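PDB 6ZYL: uncharacterized protein from Streptomyces malaysiense, which catalyses the beta-hydroxylation of thioholgamide as the non-heme monooxygenase ThoJ, probably with iron and 2-oxoglutarate. Local coordinates for residues A[54-59]-A[83-88]; A[74-79]-A[285-290]; A[106-111]-A[235-240]; A[125-130]-A[161-166]. One frame throughout, in Å; residues are numbered along the deposited sequence.

Contact 1: residues A[54-59]-A[83-88]; sequences AECQTY and ASWADR
W85 lays one face of its indole over C56, whose CB stands 3.9 Å from the centroid of the W85 six-membered ring and only 12° off its normal, a CH-pi contact. This is the heart of a helix-helix packing in which helix 46-66 and helix 84-90 run roughly antiparallel, their local axes at 139°. SG of C56 comes in more obliquely, 3.8 Å from CZ2 of W85, while A86 of W85's own helix lies over the other face of the indole. W85 also points its edge at the face of Y59 in an offset edge-to-face pair, planes 66° apart. CB of A83, just before the second helix, touches CD1 of Y59, and the Y59 hydroxyl reaches on to the carbonyl of A74. A salt bridge closes the outer side. E55 extends beyond CG across the line of R88, whose chain bends at chi3 to turn its guanidinium back toward the first helix. The grip is end-on, both terminal nitrogens on one oxygen. The other oxygen, OE2, is held by Q51. R88 NH1 meets the syn lone pair of E55 OE1 at 3.1 Å, and R88 NH2 reaches E55 OE1 from above the carboxylate plane at 2.9 Å.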
loop_
_atom_site.group_PDB
_atom_site.type_symbol
_atom_site.label_atom_id
_atom_site.label_comp_id
_atom_site.label_asym_id
_atom_site.label_seq_id
_atom_site.Cartn_x
_atom_site.Cartn_y
_atom_site.Cartn_z
ATOM N N ALA A 54 -8.527 1.240 15.916
ATOM C CA ALA A 54 -8.178 1.663 17.268
ATOM C C ALA A 54 -6.708 1.388 17.565
ATOM O O ALA A 54 -6.015 2.230 18.147
ATOM C CB ALA A 54 -9.070 0.957 18.288
ATOM N N GLU A 55 -6.217 0.212 17.172
ATOM C CA GLU A 55 -4.811 -0.114 17.390
ATOM C C GLU A 55 -3.905 0.774 16.546
ATOM O O GLU A 55 -2.820 1.165 16.992
ATOM C CB GLU A 55 -4.571 -1.591 17.078
ATOM C CG GLU A 55 -5.357 -2.527 17.980
ATOM C CD GLU A 55 -5.241 -3.983 17.572
ATOM O OE1 GLU A 55 -4.419 -4.296 16.686
ATOM O OE2 GLU A 55 -5.975 -4.817 18.144
ATOM N N CYS A 56 -4.340 1.145 15.367
ATOM C CA CYS A 56 -3.572 2.024 14.537
ATOM C C CYS A 56 -3.437 3.397 15.165
ATOM O O CYS A 56 -2.415 3.962 15.167
ATOM C CB CYS A 56 -4.185 2.113 13.160
ATOM S SG CYS A 56 -3.592 3.374 12.104
ATOM N N GLN A 57 -4.521 3.894 15.697
ATOM C CA GLN A 57 -4.551 5.181 16.359
ATOM C C GLN A 57 -3.687 5.182 17.633
ATOM O O GLN A 57 -3.015 6.105 17.905
ATOM C CB GLN A 57 -5.968 5.677 16.557
ATOM C CG GLN A 57 -6.615 6.088 15.263
ATOM C CD GLN A 57 -8.041 6.528 15.400
ATOM O OE1 GLN A 57 -8.792 5.969 16.137
ATOM N NE2 GLN A 57 -8.403 7.558 14.689
ATOM N N THR A 58 -3.710 4.098 18.354
ATOM C CA THR A 58 -2.879 3.931 19.503
ATOM C C THR A 58 -1.402 3.953 19.076
ATOM O O THR A 58 -0.617 4.582 19.670
ATOM C CB THR A 58 -3.214 2.640 20.264
ATOM O OG1 THR A 58 -4.477 2.763 20.875
ATOM C CG2 THR A 58 -2.203 2.367 21.321
ATOM N N TYR A 59 -1.081 3.285 17.997
ATOM C CA TYR A 59 0.252 3.251 17.475
ATOM C C TYR A 59 0.742 4.641 17.037
ATOM O O TYR A 59 1.820 4.998 17.327
ATOM C CB TYR A 59 0.302 2.252 16.329
ATOM C CG TYR A 59 1.324 2.515 15.289
ATOM C CD1 TYR A 59 2.615 2.054 15.431
ATOM C CD2 TYR A 59 1.018 3.198 14.172
ATOM C CE1 TYR A 59 3.552 2.287 14.498
ATOM C CE2 TYR A 59 1.944 3.423 13.220
ATOM C CZ TYR A 59 3.214 2.973 13.396
ATOM O OH TYR A 59 4.095 3.226 12.475
ATOM N N ALA A 83 4.787 -2.813 14.178
ATOM C CA ALA A 83 3.467 -2.697 14.785
ATOM C C ALA A 83 2.695 -3.997 14.608
ATOM O O ALA A 83 2.536 -4.484 13.483
ATOM C CB ALA A 83 2.685 -1.532 14.173
ATOM N N SER A 84 2.201 -4.542 15.720
ATOM C CA SER A 84 1.513 -5.827 15.672
ATOM C C SER A 84 0.245 -5.753 14.827
ATOM O O SER A 84 -0.096 -6.712 14.125
ATOM C CB SER A 84 1.183 -6.294 17.089
ATOM O OG SER A 84 2.362 -6.627 17.801
ATOM N N TRP A 85 -0.471 -4.626 14.884
ATOM C CA TRP A 85 -1.706 -4.514 14.112
ATOM C C TRP A 85 -1.422 -4.567 12.616
ATOM O O TRP A 85 -2.176 -5.186 11.855
ATOM C CB TRP A 85 -2.450 -3.227 14.477
ATOM C CG TRP A 85 -1.771 -1.965 14.037
ATOM C CD1 TRP A 85 -0.935 -1.186 14.780
ATOM C CD2 TRP A 85 -1.876 -1.330 12.756
ATOM N NE1 TRP A 85 -0.509 -0.109 14.043
ATOM C CE2 TRP A 85 -1.071 -0.175 12.795
ATOM C CE3 TRP A 85 -2.571 -1.629 11.579
ATOM C CZ2 TRP A 85 -0.940 0.681 11.706
ATOM C CZ3 TRP A 85 -2.437 -0.779 10.496
ATOM C CH2 TRP A 85 -1.631 0.365 10.568
ATOM N N ALA A 86 -0.334 -3.930 12.174
ATOM C CA ALA A 86 0.032 -3.987 10.763
ATOM C C ALA A 86 0.561 -5.366 10.393
ATOM O O ALA A 86 0.231 -5.900 9.328
ATOM C CB ALA A 86 1.068 -2.910 10.445
ATOM N N ASP A 87 1.386 -5.957 11.259
ATOM C CA ASP A 87 1.855 -7.317 11.020
ATOM C C ASP A 87 0.684 -8.274 10.840
ATOM O O ASP A 87 0.719 -9.157 9.975
ATOM C CB ASP A 87 2.745 -7.774 12.176
ATOM C CG ASP A 87 2.999 -9.271 12.162
ATOM O OD1 ASP A 87 3.909 -9.714 11.431
ATOM O OD2 ASP A 87 2.286 -10.003 12.881
ATOM N N ARG A 88 -0.369 -8.107 11.643
ATOM C CA ARG A 88 -1.503 -9.022 11.578
ATOM C C ARG A 88 -2.235 -8.908 10.247
ATOM O O ARG A 88 -2.623 -9.923 9.658
ATOM C CB ARG A 88 -2.458 -8.749 12.740
ATOM C CG ARG A 88 -3.607 -9.739 12.862
ATOM C CD ARG A 88 -4.471 -9.443 14.089
ATOM N NE ARG A 88 -5.168 -8.163 13.991
ATOM C CZ ARG A 88 -4.884 -7.092 14.725
ATOM N NH1 ARG A 88 -3.913 -7.136 15.631
ATOM N NH2 ARG A 88 -5.576 -5.973 14.560
#

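Contact 2: residues A[74-79]-A[285-290]; sequences AAFPKI and RRQKRI
P77, preceded by a cis peptide bond, sets its ring against R286 and Q287 where the loop between helices 68-72 and 84-90 meets the long C-terminal helix 273-295. P77 CG lies 3.9 Å from R286 CG, the two side chains sliding past each other in opposite directions. The same P77 CG approaches Q287 OE1 at 3.6 Å. Q287 folds at chi2 (-47°), which brings its amide back beside the loop and to the edge of the F76 ring, with Q287 OE1 3.8 Å from F76 CE2. Ring and amide planes stand 70° apart. R286 starts with CG trans to its own N and then bends at both chi2 and chi3, curling the guanidinium round to K78. K78 bends at chi2 (-78°) and runs straight from there, crossing R286 at about a right angle and laying CE over one guanidinium face, 3.7 Å from R286 NH2. The two cations do not bond each other. Both donate to the carbonyl of W110, and each has an acid as counter-ion, E264 for K78 and D248 for R286, which would offset the crowding of charge. The indole of W110 adds a cation-pi contact to R286. K78 NZ thus comes within 3.1 Å of R286 NH2.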
loop_
_atom_site.group_PDB
_atom_site.type_symbol
_atom_site.label_atom_id
_atom_site.label_comp_id
_atom_site.label_asym_id
_atom_site.label_seq_id
_atom_site.Cartn_x
_atom_site.Cartn_y
_atom_site.Cartn_z
ATOM N N ALA A 74 6.287 7.071 10.602
ATOM C CA ALA A 74 5.135 6.424 11.213
ATOM C C ALA A 74 4.197 5.828 10.172
ATOM O O ALA A 74 3.583 4.785 10.423
ATOM C CB ALA A 74 4.377 7.425 12.088
ATOM N N ALA A 75 4.083 6.453 9.002
ATOM C CA ALA A 75 3.078 6.085 8.014
ATOM C C ALA A 75 3.642 5.305 6.835
ATOM O O ALA A 75 2.877 4.916 5.946
ATOM C CB ALA A 75 2.370 7.342 7.496
ATOM N N PHE A 76 4.948 5.075 6.797
ATOM C CA PHE A 76 5.583 4.389 5.677
ATOM C C PHE A 76 7.058 4.169 6.005
ATOM O O PHE A 76 7.604 4.888 6.842
ATOM C CB PHE A 76 5.462 5.213 4.397
ATOM C CG PHE A 76 6.414 6.372 4.348
ATOM C CD1 PHE A 76 6.108 7.553 5.000
ATOM C CD2 PHE A 76 7.619 6.278 3.669
ATOM C CE1 PHE A 76 6.976 8.623 4.970
ATOM C CE2 PHE A 76 8.496 7.347 3.636
ATOM C CZ PHE A 76 8.172 8.522 4.289
ATOM N N PRO A 77 7.746 3.203 5.378
ATOM C CA PRO A 77 7.223 2.200 4.450
ATOM C C PRO A 77 7.226 0.789 5.022
ATOM O O PRO A 77 7.041 -0.175 4.272
ATOM C CB PRO A 77 8.194 2.298 3.273
ATOM C CG PRO A 77 9.537 2.610 3.957
ATOM C CD PRO A 77 9.218 3.285 5.303
ATOM N N LYS A 78 7.440 0.667 6.329
ATOM C CA LYS A 78 7.626 -0.637 6.959
ATOM C C LYS A 78 6.876 -0.713 8.286
ATOM O O LYS A 78 7.397 -1.188 9.296
ATOM C CB LYS A 78 9.113 -0.921 7.170
ATOM C CG LYS A 78 9.966 -0.843 5.916
ATOM C CD LYS A 78 9.809 -2.092 5.059
ATOM C CE LYS A 78 10.657 -2.001 3.798
ATOM N NZ LYS A 78 10.747 -3.304 3.081
ATOM N N ILE A 79 5.626 -0.252 8.293
ATOM C CA ILE A 79 4.838 -0.298 9.522
ATOM C C ILE A 79 4.761 -1.726 10.046
ATOM O O ILE A 79 4.856 -1.969 11.255
ATOM C CB ILE A 79 3.433 0.284 9.285
ATOM C CG1 ILE A 79 3.513 1.669 8.646
ATOM C CG2 ILE A 79 2.658 0.357 10.599
ATOM C CD1 ILE A 79 2.166 2.202 8.171
ATOM N N ARG A 285 17.519 1.292 4.203
ATOM C CA ARG A 285 17.752 0.642 2.918
ATOM C C ARG A 285 16.751 1.117 1.875
ATOM O O ARG A 285 17.122 1.444 0.742
ATOM C CB ARG A 285 17.671 -0.873 3.103
ATOM C CG ARG A 285 17.848 -1.707 1.852
ATOM C CD ARG A 285 17.688 -3.197 2.191
ATOM N NE ARG A 285 18.653 -3.624 3.202
ATOM C CZ ARG A 285 18.335 -4.077 4.412
ATOM N NH1 ARG A 285 17.067 -4.185 4.783
ATOM N NH2 ARG A 285 19.296 -4.427 5.255
ATOM N N ARG A 286 15.469 1.167 2.242
ATOM C CA ARG A 286 14.447 1.540 1.272
ATOM C C ARG A 286 14.573 3.003 0.866
ATOM O O ARG A 286 14.486 3.331 -0.322
ATOM C CB ARG A 286 13.055 1.268 1.843
ATOM C CG ARG A 286 11.918 1.736 0.944
ATOM C CD ARG A 286 11.963 1.055 -0.420
ATOM N NE ARG A 286 12.007 -0.400 -0.296
ATOM C CZ ARG A 286 10.965 -1.156 0.036
ATOM N NH1 ARG A 286 9.786 -0.596 0.272
ATOM N NH2 ARG A 286 11.102 -2.473 0.129
ATOM N N GLN A 287 14.765 3.898 1.836
ATOM C CA GLN A 287 14.831 5.318 1.508
ATOM C C GLN A 287 16.055 5.643 0.662
ATOM O O GLN A 287 16.011 6.568 -0.156
ATOM C CB GLN A 287 14.816 6.152 2.789
ATOM C CG GLN A 287 13.503 6.046 3.569
ATOM C CD GLN A 287 12.269 6.217 2.690
ATOM O OE1 GLN A 287 11.513 5.269 2.467
ATOM N NE2 GLN A 287 12.066 7.424 2.181
ATOM N N LYS A 288 17.151 4.898 0.831
ATOM C CA LYS A 288 18.268 5.034 -0.096
ATOM C C LYS A 288 17.818 4.741 -1.521
ATOM O O LYS A 288 18.168 5.471 -2.456
ATOM C CB LYS A 288 19.408 4.098 0.302
ATOM C CG LYS A 288 20.274 4.597 1.448
ATOM C CD LYS A 288 21.271 3.524 1.873
ATOM C CE LYS A 288 22.162 3.998 3.008
ATOM N NZ LYS A 288 22.997 2.893 3.557
ATOM N N ARG A 289 17.034 3.674 -1.700
ATOM C CA ARG A 289 16.493 3.350 -3.015
ATOM C C ARG A 289 15.594 4.470 -3.525
ATOM O O ARG A 289 15.753 4.947 -4.655
ATOM C CB ARG A 289 15.710 2.036 -2.950
ATOM C CG ARG A 289 16.530 0.796 -2.629
ATOM C CD ARG A 289 15.942 -0.440 -3.334
ATOM N NE ARG A 289 15.919 -0.239 -4.779
ATOM C CZ ARG A 289 14.830 -0.310 -5.537
ATOM N NH1 ARG A 289 13.654 -0.611 -5.003
ATOM N NH2 ARG A 289 14.924 -0.086 -6.840
ATOM N N ILE A 290 14.632 4.897 -2.703
ATOM C CA ILE A 290 13.706 5.949 -3.115
ATOM C C ILE A 290 14.473 7.210 -3.492
ATOM O O ILE A 290 14.238 7.811 -4.546
ATOM C CB ILE A 290 12.683 6.234 -2.001
ATOM C CG1 ILE A 290 11.899 4.971 -1.635
ATOM C CG2 ILE A 290 11.742 7.359 -2.423
ATOM C CD1 ILE A 290 11.172 4.324 -2.795
#

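Contact 3: residues A[106-111]-A[235-240]; sequences DLLVWS and DYITPR
L108 and I237 exchange two backbone hydrogen bonds, L108 N to I237 O at 2.8 Å and I237 N to L108 O at 2.9 Å, and join antiparallel strands 107-117 and 229-237 in the main sheet of the jelly-roll (double-stranded beta-helix) core. V109 and Y236 follow as a non-hydrogen-bonded pair, and W110 N donates to D235 O at 2.8 Å.

Among apolar contacts, V109 and Y236 lie side by side on one face of the sheet, V109 CG2 3.6 Å from Y236 CE1; helix 93-103 packs on that tyrosine. On the other face L108 CB meets I237 CG1 at 4.0 Å. The I237 chain swings CD1 on to W110 CD1, because CG1 sits between N and the carbonyl carbon (chi1 63°). Just outside the paired strands, D106 CB lies 3.6 Å from P239 CD.

The polar side-chain contact is a short one: S111 OG donates to D235 OD2 at 2.6 Å, on the anti side and 27° out of the carboxylate plane. OD2 also lies at the edge of the W110 ring. OD1 is paired with R145. A leucine in place of D235 would probably leave R145 without this counter-charge and the S111 hydroxyl without this acceptor.

With R145 on one oxygen and S111 on the other, the buried D235 carboxylate is likely to stay ionised and fixed in rotation.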
loop_
_atom_site.group_PDB
_atom_site.type_symbol
_atom_site.label_atom_id
_atom_site.label_comp_id
_atom_site.label_asym_id
_atom_site.label_seq_id
_atom_site.Cartn_x
_atom_site.Cartn_y
_atom_site.Cartn_z
ATOM N N ASP A 106 3.914 -17.585 -4.460
ATOM C CA ASP A 106 5.122 -17.038 -3.850
ATOM C C ASP A 106 4.933 -15.537 -3.679
ATOM O O ASP A 106 4.874 -14.795 -4.667
ATOM C CB ASP A 106 6.351 -17.343 -4.701
ATOM C CG ASP A 106 6.531 -18.827 -4.949
ATOM O OD1 ASP A 106 6.348 -19.616 -3.998
ATOM O OD2 ASP A 106 6.855 -19.205 -6.092
ATOM N N LEU A 107 4.858 -15.089 -2.427
ATOM C CA LEU A 107 4.505 -13.708 -2.138
ATOM C C LEU A 107 5.412 -13.116 -1.072
ATOM O O LEU A 107 5.825 -13.805 -0.136
ATOM C CB LEU A 107 3.049 -13.604 -1.666
ATOM C CG LEU A 107 1.964 -14.151 -2.592
ATOM C CD1 LEU A 107 0.612 -14.147 -1.887
ATOM C CD2 LEU A 107 1.903 -13.344 -3.876
ATOM N N LEU A 108 5.701 -11.824 -1.220
ATOM C CA LEU A 108 6.424 -11.053 -0.224
ATOM C C LEU A 108 5.723 -9.716 -0.038
ATOM O O LEU A 108 5.101 -9.193 -0.966
ATOM C CB LEU A 108 7.879 -10.816 -0.638
ATOM C CG LEU A 108 8.742 -12.048 -0.901
ATOM C CD1 LEU A 108 8.856 -12.288 -2.395
ATOM C CD2 LEU A 108 10.113 -11.872 -0.272
ATOM N N VAL A 109 5.824 -9.172 1.170
ATOM C CA VAL A 109 5.362 -7.819 1.456
ATOM C C VAL A 109 6.532 -6.868 1.236
ATOM O O VAL A 109 7.559 -6.966 1.917
ATOM C CB VAL A 109 4.815 -7.702 2.886
ATOM C CG1 VAL A 109 4.490 -6.246 3.205
ATOM C CG2 VAL A 109 3.585 -8.582 3.060
ATOM N N TRP A 110 6.380 -5.950 0.286
ATOM C CA TRP A 110 7.448 -5.024 -0.066
ATOM C C TRP A 110 7.360 -3.706 0.688
ATOM O O TRP A 110 8.397 -3.104 0.985
ATOM C CB TRP A 110 7.425 -4.764 -1.576
ATOM C CG TRP A 110 8.548 -3.911 -2.070
ATOM C CD1 TRP A 110 9.834 -4.302 -2.311
ATOM C CD2 TRP A 110 8.484 -2.520 -2.396
ATOM N NE1 TRP A 110 10.575 -3.238 -2.764
ATOM C CE2 TRP A 110 9.769 -2.130 -2.824
ATOM C CE3 TRP A 110 7.465 -1.563 -2.363
ATOM C CZ2 TRP A 110 10.062 -0.826 -3.215
ATOM C CZ3 TRP A 110 7.756 -0.270 -2.752
ATOM C CH2 TRP A 110 9.045 0.088 -3.172
ATOM N N SER A 111 6.152 -3.243 1.009
ATOM C CA SER A 111 5.996 -2.021 1.786
ATOM C C SER A 111 4.586 -1.963 2.354
ATOM O O SER A 111 3.685 -2.674 1.904
ATOM C CB SER A 111 6.272 -0.777 0.935
ATOM O OG SER A 111 5.103 -0.372 0.242
ATOM N N ASP A 235 1.924 -3.428 -0.380
ATOM C CA ASP A 235 2.504 -3.811 -1.660
ATOM C C ASP A 235 2.953 -5.265 -1.593
ATOM O O ASP A 235 3.849 -5.609 -0.814
ATOM C CB ASP A 235 3.679 -2.907 -2.018
ATOM C CG ASP A 235 3.236 -1.525 -2.434
ATOM O OD1 ASP A 235 2.224 -1.424 -3.159
ATOM O OD2 ASP A 235 3.889 -0.541 -2.030
ATOM N N TYR A 236 2.318 -6.116 -2.392
ATOM C CA TYR A 236 2.692 -7.516 -2.513
ATOM C C TYR A 236 3.435 -7.727 -3.825
ATOM O O TYR A 236 3.055 -7.174 -4.862
ATOM C CB TYR A 236 1.460 -8.422 -2.453
ATOM C CG TYR A 236 0.833 -8.503 -1.078
ATOM C CD1 TYR A 236 1.290 -9.415 -0.136
ATOM C CD2 TYR A 236 -0.214 -7.662 -0.721
ATOM C CE1 TYR A 236 0.719 -9.490 1.126
ATOM C CE2 TYR A 236 -0.790 -7.729 0.536
ATOM C CZ TYR A 236 -0.320 -8.645 1.454
ATOM O OH TYR A 236 -0.891 -8.714 2.705
ATOM N N ILE A 237 4.503 -8.521 -3.767
ATOM C CA ILE A 237 5.301 -8.856 -4.937
ATOM C C ILE A 237 5.598 -10.348 -4.901
ATOM O O ILE A 237 5.465 -11.006 -3.867
ATOM C CB ILE A 237 6.627 -8.060 -5.003
ATOM C CG1 ILE A 237 7.512 -8.403 -3.800
ATOM C CG2 ILE A 237 6.362 -6.567 -5.058
ATOM C CD1 ILE A 237 8.911 -7.802 -3.864
ATOM N N THR A 238 6.007 -10.875 -6.043
ATOM C CA THR A 238 6.579 -12.207 -6.142
ATOM C C THR A 238 8.087 -12.108 -6.299
ATOM O O THR A 238 8.634 -11.029 -6.547
ATOM C CB THR A 238 5.980 -12.962 -7.331
ATOM O OG1 THR A 238 6.667 -12.580 -8.529
ATOM C CG2 THR A 238 4.495 -12.670 -7.468
ATOM N N PRO A 239 8.803 -13.229 -6.170
ATOM C CA PRO A 239 10.264 -13.196 -6.372
ATOM C C PRO A 239 10.680 -12.864 -7.798
ATOM O O PRO A 239 11.883 -12.724 -8.054
ATOM C CB PRO A 239 10.716 -14.612 -5.980
ATOM C CG PRO A 239 9.570 -15.193 -5.178
ATOM C CD PRO A 239 8.325 -14.556 -5.742
ATOM N N ARG A 240 9.738 -12.744 -8.735
ATOM C CA ARG A 240 10.066 -12.312 -10.086
ATOM C C ARG A 240 10.171 -10.798 -10.206
ATOM O O ARG A 240 10.618 -10.303 -11.245
ATOM C CB ARG A 240 9.025 -12.840 -11.078
ATOM C CG ARG A 240 9.054 -14.353 -11.250
ATOM C CD ARG A 240 8.277 -14.803 -12.486
ATOM N NE ARG A 240 8.793 -14.204 -13.716
ATOM C CZ ARG A 240 9.556 -14.838 -14.600
ATOM N NH1 ARG A 240 9.900 -16.105 -14.405
ATOM N NH2 ARG A 240 9.974 -14.203 -15.687
#

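Contact 4: residues A[125-130]-A[161-166]; sequences LAWHQD and RYARGS
The chain corner leading into the H128-D130 His-x-Asp motif, which in 2-oxoglutarate dioxygenases supplies two iron ligands, is where W127 packs against strand 160-162 and the turn after it. The distal ring edge of W127 makes the contact: CZ3 lies 3.6 Å from A163 CB, and the backbone between Y162 and A163 meets the same edge near the ring plane. W127 CG lies trans to its carbonyl carbon (chi1 -71°), sending the indole across to the second segment. R161 crosses the indole at about a right angle, its NE 3.8 Å from W127 CZ2 and the guanidinium turned 80° to the ring. They share an acid instead of bonding each other: E196 takes the indole NE1 on one oxygen and R161 NE on the other. An alanine at W127 would probably open a gap beside A163 and leave E196 without one of its donors. H128 ND1 donates to A126 O at 2.8 Å, nearly in the imidazole plane, which fixes the ring's rotation and is consistent with NE2 facing a metal in the loaded enzyme. A163 begins a type II turn closed by S166 N on A163 O at 3.0 Å. Strand 217-220 runs between strands 128-129 and 160-162 in the smaller sheet, and W127 spans it by packing over the small side chains of A217 and A219.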
loop_
_atom_site.group_PDB
_atom_site.type_symbol
_atom_site.label_atom_id
_atom_site.label_comp_id
_atom_site.label_asym_id
_atom_site.label_seq_id
_atom_site.Cartn_x
_atom_site.Cartn_y
_atom_site.Cartn_z
ATOM N N LEU A 125 -5.216 15.118 -4.842
ATOM C CA LEU A 125 -4.071 14.501 -5.497
ATOM C C LEU A 125 -4.386 14.317 -6.973
ATOM O O LEU A 125 -5.441 13.776 -7.324
ATOM C CB LEU A 125 -3.722 13.158 -4.857
ATOM C CG LEU A 125 -3.433 13.183 -3.357
ATOM C CD1 LEU A 125 -3.035 11.787 -2.886
ATOM C CD2 LEU A 125 -2.360 14.195 -3.017
ATOM N N ALA A 126 -3.479 14.775 -7.830
ATOM C CA ALA A 126 -3.651 14.612 -9.264
ATOM C C ALA A 126 -3.525 13.140 -9.649
ATOM O O ALA A 126 -2.995 12.314 -8.901
ATOM C CB ALA A 126 -2.621 15.448 -10.025
ATOM N N TRP A 127 -4.028 12.818 -10.836
ATOM C CA TRP A 127 -3.914 11.463 -11.356
ATOM C C TRP A 127 -2.447 11.067 -11.459
ATOM O O TRP A 127 -1.613 11.844 -11.931
ATOM C CB TRP A 127 -4.594 11.373 -12.718
ATOM C CG TRP A 127 -6.085 11.461 -12.630
ATOM C CD1 TRP A 127 -6.847 12.591 -12.697
ATOM C CD2 TRP A 127 -6.999 10.372 -12.450
ATOM N NE1 TRP A 127 -8.179 12.274 -12.572
ATOM C CE2 TRP A 127 -8.298 10.917 -12.420
ATOM C CE3 TRP A 127 -6.843 8.990 -12.310
ATOM C CZ2 TRP A 127 -9.434 10.128 -12.260
ATOM C CZ3 TRP A 127 -7.973 8.208 -12.150
ATOM C CH2 TRP A 127 -9.251 8.779 -12.127
ATOM N N HIS A 128 -2.134 9.856 -11.006
ATOM C CA HIS A 128 -0.754 9.388 -10.963
ATOM C C HIS A 128 -0.756 7.891 -10.697
ATOM O O HIS A 128 -1.779 7.303 -10.334
ATOM C CB HIS A 128 0.050 10.127 -9.891
ATOM C CG HIS A 128 -0.327 9.749 -8.492
ATOM N ND1 HIS A 128 -1.484 10.193 -7.887
ATOM C CD2 HIS A 128 0.294 8.962 -7.582
ATOM C CE1 HIS A 128 -1.554 9.702 -6.663
ATOM N NE2 HIS A 128 -0.488 8.950 -6.453
ATOM N N GLN A 129 0.412 7.280 -10.886
ATOM C CA GLN A 129 0.608 5.852 -10.687
ATOM C C GLN A 129 1.571 5.620 -9.531
ATOM O O GLN A 129 2.528 6.379 -9.346
ATOM C CB GLN A 129 1.157 5.186 -11.953
ATOM C CG GLN A 129 0.299 5.375 -13.194
ATOM C CD GLN A 129 1.054 5.059 -14.476
ATOM O OE1 GLN A 129 2.116 5.617 -14.739
ATOM N NE2 GLN A 129 0.507 4.154 -15.278
ATOM N N ASP A 130 1.320 4.558 -8.760
ATOM C CA ASP A 130 2.180 4.258 -7.621
ATOM C C ASP A 130 3.593 3.883 -8.057
ATOM O O ASP A 130 4.553 4.125 -7.318
ATOM C CB ASP A 130 1.588 3.113 -6.793
ATOM C CG ASP A 130 0.240 3.456 -6.186
ATOM O OD1 ASP A 130 -0.006 4.645 -5.893
ATOM O OD2 ASP A 130 -0.572 2.526 -5.995
ATOM N N ARG A 161 -10.053 7.365 -6.731
ATOM C CA ARG A 161 -10.704 7.056 -7.997
ATOM C C ARG A 161 -9.734 6.287 -8.884
ATOM O O ARG A 161 -8.544 6.607 -8.930
ATOM C CB ARG A 161 -11.139 8.317 -8.751
ATOM C CG ARG A 161 -11.865 9.367 -7.951
ATOM C CD ARG A 161 -12.548 10.361 -8.893
ATOM N NE ARG A 161 -11.626 11.353 -9.450
ATOM C CZ ARG A 161 -11.048 12.319 -8.741
ATOM N NH1 ARG A 161 -11.285 12.421 -7.441
ATOM N NH2 ARG A 161 -10.230 13.180 -9.331
ATOM N N TYR A 162 -10.246 5.301 -9.615
ATOM C CA TYR A 162 -9.436 4.530 -10.548
ATOM C C TYR A 162 -9.758 4.917 -11.987
ATOM O O TYR A 162 -10.886 5.302 -12.306
ATOM C CB TYR A 162 -9.672 3.025 -10.394
ATOM C CG TYR A 162 -9.107 2.386 -9.151
ATOM C CD1 TYR A 162 -7.941 2.852 -8.560
ATOM C CD2 TYR A 162 -9.742 1.294 -8.577
ATOM C CE1 TYR A 162 -7.430 2.248 -7.422
ATOM C CE2 TYR A 162 -9.242 0.687 -7.452
ATOM C CZ TYR A 162 -8.090 1.163 -6.876
ATOM O OH TYR A 162 -7.612 0.544 -5.747
ATOM N N ALA A 163 -8.758 4.788 -12.861
ATOM C CA ALA A 163 -8.928 4.928 -14.308
ATOM C C ALA A 163 -8.833 3.527 -14.908
ATOM O O ALA A 163 -7.735 2.987 -15.076
ATOM C CB ALA A 163 -7.882 5.868 -14.900
ATOM N N ARG A 164 -9.985 2.937 -15.219
ATOM C CA ARG A 164 -10.028 1.569 -15.723
ATOM C C ARG A 164 -9.128 1.405 -16.939
ATOM O O ARG A 164 -9.143 2.227 -17.860
ATOM C CB ARG A 164 -11.471 1.202 -16.074
ATOM C CG ARG A 164 -11.726 -0.278 -16.297
ATOM C CD ARG A 164 -13.200 -0.526 -16.630
ATOM N NE ARG A 164 -13.997 -0.827 -15.442
ATOM C CZ ARG A 164 -14.924 -0.021 -14.930
ATOM N NH1 ARG A 164 -15.192 1.147 -15.500
ATOM N NH2 ARG A 164 -15.592 -0.389 -13.845
ATOM N N GLY A 165 -8.331 0.340 -16.929
ATOM C CA GLY A 165 -7.457 0.025 -18.039
ATOM C C GLY A 165 -6.223 0.886 -18.172
ATOM O O GLY A 165 -5.432 0.660 -19.095
ATOM N N SER A 166 -6.017 1.852 -17.279
ATOM C CA SER A 166 -4.888 2.771 -17.386
ATOM C C SER A 166 -3.546 2.113 -17.100
ATOM O O SER A 166 -2.520 2.801 -17.163
ATOM C CB SER A 166 -5.092 3.943 -16.424
ATOM O OG SER A 166 -5.235 3.482 -15.089
#

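Overall arrangement
Contacts 1, 2 and 3 form a chain of touching sites. The hydroxyl of Y59 in contact 1 lies 2.6 Å from the carbonyl oxygen of A74 in contact 2, and I79 packs against both A86 and W85. Contact 2 reaches contact 3 where R286 NH2 stands 2.9 Å from W110 O, so the C-terminal helix is tied directly to the main sheet. Contact 4, with the probable iron ligands H128 and D130, stands apart: its nearest atoms are about 6 Å from contact 3 and about 8 Å from contact 2. Contact 1 lies across the chain's centre from it, about 28 Å between centres, in the helical layer remote from the probable metal site.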